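Local coordinates for T-lymphoma invasion and metastasis-inducing protein 1 (Homo sapiens, PDB 4K2P), which probably acts as a guanine nucleotide exchange factor for Rac, with a PH-CC-Ex region that binds phosphoinositides and partner proteins such as Par-3, at residues K37-S42 / L48-S53; I75-P80 / F231-F236; F195-A200 / E206-K211. The protein carries 5 engineered substitutions. All coordinates share one frame; numbering follows the deposited sequence.

Contact 1: K37-S42 / L48-S53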
loop_
_atom_site.group_PDB
_atom_site.type_symbol
_atom_site.label_atom_id
_atom_site.label_comp_id
_atom_site.label_asym_id
_atom_site.label_seq_id
_atom_site.Cartn_x
_atom_site.Cartn_y
_atom_site.Cartn_z
ATOM N N LYS A 37 -6.014 -11.069 17.489
ATOM C CA LYS A 37 -6.585 -10.399 18.664
ATOM C C LYS A 37 -7.753 -9.535 18.200
ATOM O O LYS A 37 -7.691 -8.945 17.130
ATOM C CB LYS A 37 -5.542 -9.532 19.375
ATOM C CG LYS A 37 -4.568 -10.302 20.258
ATOM C CD LYS A 37 -3.587 -9.368 20.972
ATOM C CE LYS A 37 -4.260 -8.509 22.046
ATOM N NZ LYS A 37 -4.580 -9.290 23.277
ATOM N N HIS A 38 -8.817 -9.456 18.989
ATOM C CA HIS A 38 -9.963 -8.649 18.589
ATOM C C HIS A 38 -9.883 -7.234 19.168
ATOM O O HIS A 38 -9.442 -7.015 20.294
ATOM C CB HIS A 38 -11.277 -9.337 18.993
ATOM C CG HIS A 38 -11.648 -9.172 20.431
ATOM N ND1 HIS A 38 -10.894 -9.685 21.464
ATOM C CD2 HIS A 38 -12.721 -8.579 21.010
ATOM C CE1 HIS A 38 -11.471 -9.393 22.616
ATOM N NE2 HIS A 38 -12.580 -8.720 22.367
ATOM N N TYR A 39 -10.313 -6.277 18.364
ATOM C CA TYR A 39 -10.384 -4.885 18.765
ATOM C C TYR A 39 -11.643 -4.267 18.202
ATOM O O TYR A 39 -12.162 -4.717 17.191
ATOM C CB TYR A 39 -9.190 -4.090 18.245
ATOM C CG TYR A 39 -7.853 -4.453 18.815
ATOM C CD1 TYR A 39 -7.445 -3.951 20.038
ATOM C CD2 TYR A 39 -6.974 -5.264 18.109
ATOM C CE1 TYR A 39 -6.204 -4.263 20.557
ATOM C CE2 TYR A 39 -5.733 -5.578 18.618
ATOM C CZ TYR A 39 -5.354 -5.076 19.842
ATOM O OH TYR A 39 -4.118 -5.391 20.355
ATOM N N TRP A 40 -12.129 -3.235 18.863
ATOM C CA TRP A 40 -12.994 -2.268 18.216
ATOM C C TRP A 40 -12.093 -1.293 17.448
ATOM O O TRP A 40 -11.260 -0.615 18.029
ATOM C CB TRP A 40 -13.849 -1.529 19.234
ATOM C CG TRP A 40 -14.831 -0.604 18.612
ATOM C CD1 TRP A 40 -14.748 0.756 18.542
ATOM C CD2 TRP A 40 -16.048 -0.966 17.956
ATOM N NE1 TRP A 40 -15.844 1.260 17.892
ATOM C CE2 TRP A 40 -16.656 0.223 17.520
ATOM C CE3 TRP A 40 -16.685 -2.183 17.698
ATOM C CZ2 TRP A 40 -17.870 0.234 16.837
ATOM C CZ3 TRP A 40 -17.886 -2.171 17.019
ATOM C CH2 TRP A 40 -18.468 -0.973 16.596
ATOM N N VAL A 41 -12.244 -1.252 16.137
ATOM C CA VAL A 41 -11.380 -0.443 15.291
ATOM C C VAL A 41 -12.180 0.718 14.746
ATOM O O VAL A 41 -13.242 0.522 14.184
ATOM C CB VAL A 41 -10.784 -1.276 14.142
ATOM C CG1 VAL A 41 -9.906 -0.406 13.228
ATOM C CG2 VAL A 41 -9.981 -2.427 14.713
ATOM N N SER A 42 -11.642 1.925 14.896
ATOM C CA SER A 42 -12.337 3.142 14.530
ATOM C C SER A 42 -11.451 4.036 13.667
ATOM O O SER A 42 -10.379 4.455 14.076
ATOM C CB SER A 42 -12.772 3.890 15.788
ATOM O OG SER A 42 -13.491 5.059 15.465
ATOM N N LEU A 48 -6.345 4.749 12.221
ATOM C CA LEU A 48 -7.106 3.665 12.807
ATOM C C LEU A 48 -6.783 3.577 14.288
ATOM O O LEU A 48 -5.637 3.377 14.659
ATOM C CB LEU A 48 -6.789 2.325 12.125
ATOM C CG LEU A 48 -7.304 2.114 10.707
ATOM C CD1 LEU A 48 -6.726 0.820 10.147
ATOM C CD2 LEU A 48 -8.805 2.081 10.668
ATOM N N PHE A 49 -7.801 3.743 15.123
ATOM C CA PHE A 49 -7.672 3.612 16.567
ATOM C C PHE A 49 -8.198 2.256 17.009
ATOM O O PHE A 49 -9.273 1.828 16.597
ATOM C CB PHE A 49 -8.431 4.735 17.271
ATOM C CG PHE A 49 -7.890 6.099 16.978
ATOM C CD1 PHE A 49 -6.852 6.619 17.726
ATOM C CD2 PHE A 49 -8.407 6.855 15.942
ATOM C CE1 PHE A 49 -6.341 7.877 17.458
ATOM C CE2 PHE A 49 -7.901 8.120 15.665
ATOM C CZ PHE A 49 -6.865 8.627 16.422
ATOM N N PHE A 50 -7.436 1.596 17.869
ATOM C CA PHE A 50 -7.755 0.252 18.328
ATOM C C PHE A 50 -8.103 0.291 19.801
ATOM O O PHE A 50 -7.297 0.733 20.613
ATOM C CB PHE A 50 -6.574 -0.688 18.079
ATOM C CG PHE A 50 -6.226 -0.852 16.628
ATOM C CD1 PHE A 50 -5.647 0.177 15.921
ATOM C CD2 PHE A 50 -6.464 -2.044 15.979
ATOM C CE1 PHE A 50 -5.329 0.023 14.586
ATOM C CE2 PHE A 50 -6.145 -2.201 14.643
ATOM C CZ PHE A 50 -5.576 -1.168 13.950
ATOM N N TYR A 51 -9.311 -0.166 20.130
ATOM C CA TYR A 51 -9.836 -0.146 21.495
ATOM C C TYR A 51 -10.080 -1.574 21.983
ATOM O O TYR A 51 -10.515 -2.426 21.206
ATOM C CB TYR A 51 -11.158 0.621 21.569
ATOM C CG TYR A 51 -11.133 2.082 21.151
ATOM C CD1 TYR A 51 -11.263 2.448 19.815
ATOM C CD2 TYR A 51 -11.044 3.096 22.099
ATOM C CE1 TYR A 51 -11.265 3.784 19.436
ATOM C CE2 TYR A 51 -11.050 4.424 21.727
ATOM C CZ TYR A 51 -11.166 4.762 20.399
ATOM O OH TYR A 51 -11.169 6.088 20.033
ATOM N N GLU A 52 -9.787 -1.845 23.251
ATOM C CA GLU A 52 -10.179 -3.107 23.876
ATOM C C GLU A 52 -11.438 -2.937 24.706
ATOM O O GLU A 52 -11.625 -1.915 25.371
ATOM C CB GLU A 52 -9.059 -3.655 24.760
ATOM C CG GLU A 52 -7.853 -4.171 23.985
ATOM C CD GLU A 52 -6.786 -4.776 24.887
ATOM O OE1 GLU A 52 -6.965 -4.774 26.127
ATOM O OE2 GLU A 52 -5.765 -5.257 24.351
ATOM N N SER A 53 -12.295 -3.949 24.671
ATOM C CA SER A 53 -13.483 -3.980 25.519
ATOM C C SER A 53 -13.127 -4.313 26.962
ATOM O O SER A 53 -12.294 -5.184 27.203
ATOM C CB SER A 53 -14.486 -5.001 24.981
ATOM O OG SER A 53 -15.666 -4.997 25.750
HETATM O O HOH W 1 -12.394 7.068 17.423
#
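Tyr51 and Ser42 meet diagonally across an antiparallel hairpin of the PH domain. The phenol ring reaches past Trp40 so that its edge runs along the neighbouring strand: Tyr51 CD1 is 3.5 Å from Trp40 O, which lies in the ring plane, and Tyr51 CE1 is 3.9 Å from Ser42 CB. Setting CG beside the backbone N of Tyr51 (chi1 -60°) sends the ring that way. A serine suits the far end, being small enough to let the ring by yet polar enough to hold a water, which is bound 3.0 Å from Ser42 OG and also bonds Tyr51 OH. Beneath this layer Trp40 pairs with Tyr51, and Ser42 with Phe49, through two backbone hydrogen bonds each.

Tyr39 lies on the opposite face, shared with Val41 and Phe50. Phe50 offers its ring edge to the Tyr39 face in a T-shaped stack, with centroids 5.6 Å apart and planes at 88°, while Phe50 CB makes a CH-pi contact over the same ring. Val41 CG2 lies 3.8 Å from Phe50 CD2, and Val41 CG1 meets Leu48 CD2, so branched and aromatic groups fill the buried side. His67 adds a further edge-to-face partner for Tyr39. Beyond the last bridge, Glu52 CG lies 3.8 Å from Tyr39 CE1, the two side chains running side by side.

The chemistry therefore differs by face: a water-linked hydroxyl pair on the Ser42 and Tyr51 side, and a T-shaped ring pair with aliphatic neighbours toward the PH core on the other, with backbone bonds fixing the register between.

Contact 2: I75-P80 / F231-F236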
loop_
_atom_site.group_PDB
_atom_site.type_symbol
_atom_site.label_atom_id
_atom_site.label_comp_id
_atom_site.label_asym_id
_atom_site.label_seq_id
_atom_site.Cartn_x
_atom_site.Cartn_y
_atom_site.Cartn_z
ATOM N N ILE A 75 -2.449 1.180 1.175
ATOM C CA ILE A 75 -3.227 0.361 0.264
ATOM C C ILE A 75 -3.916 -0.715 1.093
ATOM O O ILE A 75 -3.336 -1.261 2.017
ATOM C CB ILE A 75 -2.352 -0.298 -0.831
ATOM C CG1 ILE A 75 -1.777 0.759 -1.777
ATOM C CG2 ILE A 75 -3.166 -1.307 -1.639
ATOM C CD1 ILE A 75 -0.682 0.229 -2.719
ATOM N N VAL A 76 -5.148 -1.038 0.736
ATOM C CA VAL A 76 -5.872 -2.113 1.375
ATOM C C VAL A 76 -6.266 -3.070 0.259
ATOM O O VAL A 76 -6.705 -2.636 -0.806
ATOM C CB VAL A 76 -7.117 -1.630 2.150
ATOM C CG1 VAL A 76 -7.668 -2.755 3.009
ATOM C CG2 VAL A 76 -6.781 -0.429 3.022
ATOM N N GLN A 77 -6.083 -4.363 0.510
ATOM C CA GLN A 77 -6.395 -5.423 -0.448
ATOM C C GLN A 77 -7.129 -6.562 0.244
ATOM O O GLN A 77 -6.721 -7.002 1.309
ATOM C CB GLN A 77 -5.120 -5.985 -1.089
ATOM C CG GLN A 77 -4.349 -5.014 -1.962
ATOM C CD GLN A 77 -4.987 -4.834 -3.318
ATOM O OE1 GLN A 77 -4.788 -5.643 -4.227
ATOM N NE2 GLN A 77 -5.745 -3.762 -3.471
ATOM N N ALA A 78 -8.195 -7.054 -0.367
ATOM C CA ALA A 78 -8.780 -8.323 0.037
ATOM C C ALA A 78 -7.738 -9.420 -0.087
ATOM O O ALA A 78 -6.867 -9.359 -0.950
ATOM C CB ALA A 78 -9.988 -8.652 -0.816
ATOM N N VAL A 79 -7.827 -10.411 0.791
ATOM C CA VAL A 79 -6.964 -11.586 0.739
ATOM C C VAL A 79 -7.842 -12.821 0.718
ATOM O O VAL A 79 -7.798 -13.638 1.633
ATOM C CB VAL A 79 -5.998 -11.660 1.936
ATOM C CG1 VAL A 79 -4.906 -12.693 1.666
ATOM C CG2 VAL A 79 -5.382 -10.297 2.213
ATOM N N PRO A 80 -8.649 -12.976 -0.334
ATOM C CA PRO A 80 -9.537 -14.138 -0.367
ATOM C C PRO A 80 -8.757 -15.450 -0.446
ATOM O O PRO A 80 -9.319 -16.511 -0.225
ATOM C CB PRO A 80 -10.363 -13.914 -1.636
ATOM C CG PRO A 80 -9.507 -13.060 -2.490
ATOM C CD PRO A 80 -8.757 -12.165 -1.555
ATOM N N PHE A 231 4.238 -13.237 -1.758
ATOM C CA PHE A 231 4.204 -12.494 -3.013
ATOM C C PHE A 231 2.803 -11.963 -3.204
ATOM O O PHE A 231 1.900 -12.700 -3.593
ATOM C CB PHE A 231 4.575 -13.373 -4.212
ATOM C CG PHE A 231 5.984 -13.875 -4.195
ATOM C CD1 PHE A 231 6.344 -14.947 -3.397
ATOM C CD2 PHE A 231 6.948 -13.282 -4.993
ATOM C CE1 PHE A 231 7.647 -15.418 -3.393
ATOM C CE2 PHE A 231 8.251 -13.748 -4.994
ATOM C CZ PHE A 231 8.604 -14.810 -4.190
ATOM N N SER A 232 2.631 -10.676 -2.952
ATOM C CA SER A 232 1.327 -10.048 -3.044
ATOM C C SER A 232 1.507 -8.553 -3.226
ATOM O O SER A 232 2.599 -8.024 -3.049
ATOM C CB SER A 232 0.513 -10.321 -1.786
ATOM O OG SER A 232 1.087 -9.605 -0.701
ATOM N N VAL A 233 0.432 -7.875 -3.595
ATOM C CA VAL A 233 0.441 -6.427 -3.674
ATOM C C VAL A 233 0.874 -5.842 -2.338
ATOM O O VAL A 233 1.584 -4.856 -2.307
ATOM C CB VAL A 233 -0.941 -5.882 -4.073
ATOM C CG1 VAL A 233 -0.984 -4.357 -3.964
ATOM C CG2 VAL A 233 -1.264 -6.311 -5.494
ATOM N N SER A 234 0.460 -6.462 -1.237
ATOM C CA SER A 234 0.755 -5.920 0.089
ATOM C C SER A 234 2.242 -5.968 0.442
ATOM O O SER A 234 2.764 -5.027 1.040
ATOM C CB SER A 234 -0.046 -6.662 1.159
ATOM O OG SER A 234 -1.431 -6.439 0.982
ATOM N N SER A 235 2.921 -7.061 0.107
ATOM C CA SER A 235 4.345 -7.175 0.399
ATOM C C SER A 235 5.172 -6.321 -0.572
ATOM O O SER A 235 6.201 -5.767 -0.204
ATOM C CB SER A 235 4.786 -8.638 0.343
ATOM O OG SER A 235 4.618 -9.172 -0.956
ATOM N N PHE A 236 4.702 -6.228 -1.809
ATOM C CA PHE A 236 5.325 -5.399 -2.834
ATOM C C PHE A 236 5.295 -3.958 -2.349
ATOM O O PHE A 236 6.311 -3.269 -2.344
ATOM C CB PHE A 236 4.570 -5.569 -4.159
ATOM C CG PHE A 236 5.216 -4.908 -5.348
ATOM C CD1 PHE A 236 6.465 -4.308 -5.269
ATOM C CD2 PHE A 236 4.558 -4.898 -6.563
ATOM C CE1 PHE A 236 7.038 -3.710 -6.381
ATOM C CE2 PHE A 236 5.131 -4.306 -7.679
ATOM C CZ PHE A 236 6.369 -3.707 -7.584
HETATM O O HOH W 2 -2.234 -3.806 1.016
#
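Ser234 OG and the carbonyl of Ile75 are joined by one water, 2.8 Å from Ser234 OG and 2.9 Å from Ile75 O. The water donates to the carbonyl, giving the strand at Ile75 a polar link to the first turn of helix 233-241 without direct contact between the two groups. A serine suits the place because its short hydroxyl can bond the water that also donates to Ile75 O, and Gln77 CB comes to 4.3 Å from the same hydroxyl.

The main direct contact is between Gln77 and Val233, whose side chains cross at about a right angle. Val233 CG1 lies 4.0 Å from Gln77 CG, while CG2 approaches Gln77 OE1 at 3.8 Å, so both methyls press on one side of the bent glutamine, CG1 against its stem and CG2 against its amide oxygen. The end of that side chain is folded back: a bend at chi2 (-77°) brings Gln77 NE2 to 3.0 Å from Val76 O, where it donates from above the carbonyl plane, off the lone pairs. The amide is thus fastened to its own strand through its nitrogen, and the valine packs on the CG stem and on the OE1 side. Ile75 CG2 adds a looser touch to Val233 CG1.

At the helix start Ser232 is the N-cap, its OG accepting from Ser235 N at 3.2 Å. Phe193 and Leu213 also pack on Val233, and strand 88-92 lies beside Ser234 through Cys90. With no hydrogen bond passing directly between the segments, the helix meets the PH sheet here through valine packing and one bridging water, while Gln77 NE2 and Ser232 OG bond within their own segments.

Contact 3: F195-A200 / E206-K211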
loop_
_atom_site.group_PDB
_atom_site.type_symbol
_atom_site.label_atom_id
_atom_site.label_comp_id
_atom_site.label_asym_id
_atom_site.label_seq_id
_atom_site.Cartn_x
_atom_site.Cartn_y
_atom_site.Cartn_z
ATOM N N PHE A 195 -3.351 5.242 -6.402
ATOM C CA PHE A 195 -4.281 6.309 -6.737
ATOM C C PHE A 195 -5.488 5.734 -7.449
ATOM O O PHE A 195 -6.596 6.232 -7.290
ATOM C CB PHE A 195 -3.612 7.395 -7.582
ATOM C CG PHE A 195 -2.746 8.326 -6.785
ATOM C CD1 PHE A 195 -3.312 9.198 -5.877
ATOM C CD2 PHE A 195 -1.374 8.333 -6.937
ATOM C CE1 PHE A 195 -2.526 10.061 -5.134
ATOM C CE2 PHE A 195 -0.583 9.197 -6.192
ATOM C CZ PHE A 195 -1.163 10.057 -5.291
ATOM N N ARG A 196 -5.284 4.671 -8.219
ATOM C CA ARG A 196 -6.399 4.020 -8.893
ATOM C C ARG A 196 -7.300 3.303 -7.892
ATOM O O ARG A 196 -8.498 3.145 -8.123
ATOM C CB ARG A 196 -5.892 3.044 -9.947
ATOM C CG ARG A 196 -5.495 3.723 -11.236
ATOM C CD ARG A 196 -4.929 2.746 -12.242
ATOM N NE ARG A 196 -4.631 3.420 -13.502
ATOM C CZ ARG A 196 -3.726 3.015 -14.385
ATOM N NH1 ARG A 196 -2.993 1.934 -14.151
ATOM N NH2 ARG A 196 -3.550 3.704 -15.504
ATOM N N CYS A 197 -6.726 2.868 -6.782
ATOM C CA CYS A 197 -7.523 2.282 -5.721
ATOM C C CYS A 197 -8.396 3.357 -5.087
ATOM O O CYS A 197 -9.584 3.138 -4.835
ATOM C CB CYS A 197 -6.637 1.635 -4.658
ATOM S SG CYS A 197 -5.982 0.025 -5.106
ATOM N N TYR A 198 -7.798 4.517 -4.824
ATOM C CA TYR A 198 -8.511 5.629 -4.191
ATOM C C TYR A 198 -9.648 6.100 -5.074
ATOM O O TYR A 198 -10.760 6.353 -4.614
ATOM C CB TYR A 198 -7.572 6.805 -3.928
ATOM C CG TYR A 198 -6.439 6.533 -2.971
ATOM C CD1 TYR A 198 -6.345 5.332 -2.268
ATOM C CD2 TYR A 198 -5.458 7.487 -2.771
ATOM C CE1 TYR A 198 -5.296 5.105 -1.391
ATOM C CE2 TYR A 198 -4.422 7.272 -1.911
ATOM C CZ TYR A 198 -4.335 6.080 -1.225
ATOM O OH TYR A 198 -3.281 5.901 -0.365
ATOM N N LEU A 199 -9.354 6.217 -6.361
ATOM C CA LEU A 199 -10.322 6.718 -7.319
ATOM C C LEU A 199 -11.476 5.740 -7.447
ATOM O O LEU A 199 -12.630 6.143 -7.519
ATOM C CB LEU A 199 -9.671 6.948 -8.683
ATOM C CG LEU A 199 -10.593 7.514 -9.765
ATOM C CD1 LEU A 199 -11.161 8.870 -9.361
ATOM C CD2 LEU A 199 -9.858 7.620 -11.081
ATOM N N ALA A 200 -11.155 4.450 -7.476
ATOM C CA ALA A 200 -12.170 3.417 -7.626
ATOM C C ALA A 200 -13.105 3.427 -6.425
ATOM O O ALA A 200 -14.316 3.244 -6.555
ATOM C CB ALA A 200 -11.521 2.059 -7.787
ATOM N N GLU A 206 -14.502 -0.953 -9.782
ATOM C CA GLU A 206 -13.691 -2.089 -9.353
ATOM C C GLU A 206 -12.230 -1.669 -9.208
ATOM O O GLU A 206 -11.758 -0.786 -9.921
ATOM C CB GLU A 206 -13.834 -3.264 -10.330
ATOM C CG GLU A 206 -13.255 -3.039 -11.713
ATOM C CD GLU A 206 -13.522 -4.212 -12.645
ATOM O OE1 GLU A 206 -13.925 -5.286 -12.148
ATOM O OE2 GLU A 206 -13.327 -4.060 -13.872
ATOM N N LEU A 207 -11.528 -2.285 -8.265
ATOM C CA LEU A 207 -10.143 -1.930 -7.990
ATOM C C LEU A 207 -9.232 -2.406 -9.122
ATOM O O LEU A 207 -9.584 -3.332 -9.848
ATOM C CB LEU A 207 -9.684 -2.549 -6.669
ATOM C CG LEU A 207 -10.267 -2.019 -5.358
ATOM C CD1 LEU A 207 -9.586 -2.716 -4.194
ATOM C CD2 LEU A 207 -10.147 -0.515 -5.227
ATOM N N PRO A 208 -8.054 -1.774 -9.272
ATOM C CA PRO A 208 -7.111 -2.163 -10.328
ATOM C C PRO A 208 -6.593 -3.580 -10.127
ATOM O O PRO A 208 -6.546 -4.044 -8.994
ATOM C CB PRO A 208 -5.979 -1.141 -10.190
ATOM C CG PRO A 208 -6.091 -0.631 -8.801
ATOM C CD PRO A 208 -7.550 -0.639 -8.485
ATOM N N ASN A 209 -6.197 -4.237 -11.213
ATOM C CA ASN A 209 -5.805 -5.645 -11.185
ATOM C C ASN A 209 -4.495 -5.884 -10.418
ATOM O O ASN A 209 -3.464 -5.334 -10.783
ATOM C CB ASN A 209 -5.679 -6.164 -12.619
ATOM C CG ASN A 209 -5.450 -7.664 -12.684
ATOM O OD1 ASN A 209 -4.435 -8.169 -12.220
ATOM N ND2 ASN A 209 -6.406 -8.383 -13.261
ATOM N N PRO A 210 -4.526 -6.723 -9.362
ATOM C CA PRO A 210 -3.295 -6.945 -8.586
ATOM C C PRO A 210 -2.199 -7.682 -9.363
ATOM O O PRO A 210 -1.019 -7.386 -9.179
ATOM C CB PRO A 210 -3.766 -7.807 -7.400
ATOM C CG PRO A 210 -5.251 -7.796 -7.435
ATOM C CD PRO A 210 -5.651 -7.523 -8.843
ATOM N N LYS A 211 -2.581 -8.653 -10.188
ATOM C CA LYS A 211 -1.606 -9.421 -10.961
ATOM C C LYS A 211 -0.806 -8.538 -11.918
ATOM O O LYS A 211 0.386 -8.764 -12.124
ATOM C CB LYS A 211 -2.293 -10.545 -11.737
ATOM C CG LYS A 211 -2.683 -11.743 -10.881
ATOM C CD LYS A 211 -1.434 -12.411 -10.319
ATOM C CE LYS A 211 -1.562 -13.919 -10.225
ATOM N NZ LYS A 211 -2.631 -14.387 -9.299
#
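Pro208 and Leu207 are two neighbouring bumps pressed against one face of helix 168-203. The CB-CG-CD side of the proline ring leads into the dip between Arg196 and Cys197: Pro208 CG is 3.9 Å from Arg196 CB and 3.8 Å from Cys197 SG, and CD meets the same sulfur. Its rigid, compact ring suits a shallow seat. The Cys197 thiol lies beside its backbone N (chi1 -78°), which turns SG toward the proline.

Leu207 fills the next hollow with a single branch. Its CD2 settles among Cys197 O at 3.7 Å, Cys197 CB, and Ala200 CB at 3.9 Å, one turn along the helix. Alanine suits this position because its lone methyl lets the returning chain come close, and Ala200 CB touches Glu206 O at 3.6 Å. No hydrogen bond crosses, so fit of shape does the work.

Of its side chain, Arg196 brings CB to the contact, the extended remainder leading away to a salt bridge with Glu145 on helix 133-161. The arrangement turns the chain back along the end of helix 168-203 toward short helix 210-214, capped by Asn209, with Gln77 of strand 75-78 touching Cys197, Leu207 and Pro210 and helix 106-128 reaching Cys197 through His117.

How the contacts relate
Contact 1 pairs two strands within the PH sheet and relies on backbone bonds and one T-shaped ring pair, partly buried. Contact 2 is wholly buried and brings the same sheet, through another strand, against a helix of the CC-Ex region; it works by small packing touches and one water. Contact 3 lies at the surface of that region and rests mainly on the fit of proline and leucine against the helix, with no hydrogen bond across. Contacts 2 and 3 adjoin: Val233 CG2 lies 3.5 Å from Pro210 CB, and Gln77 also meets Leu207 and Cys197, so strand 75-78 serves both. Contact 1 stands apart, its centre about 22 Å from that of contact 2.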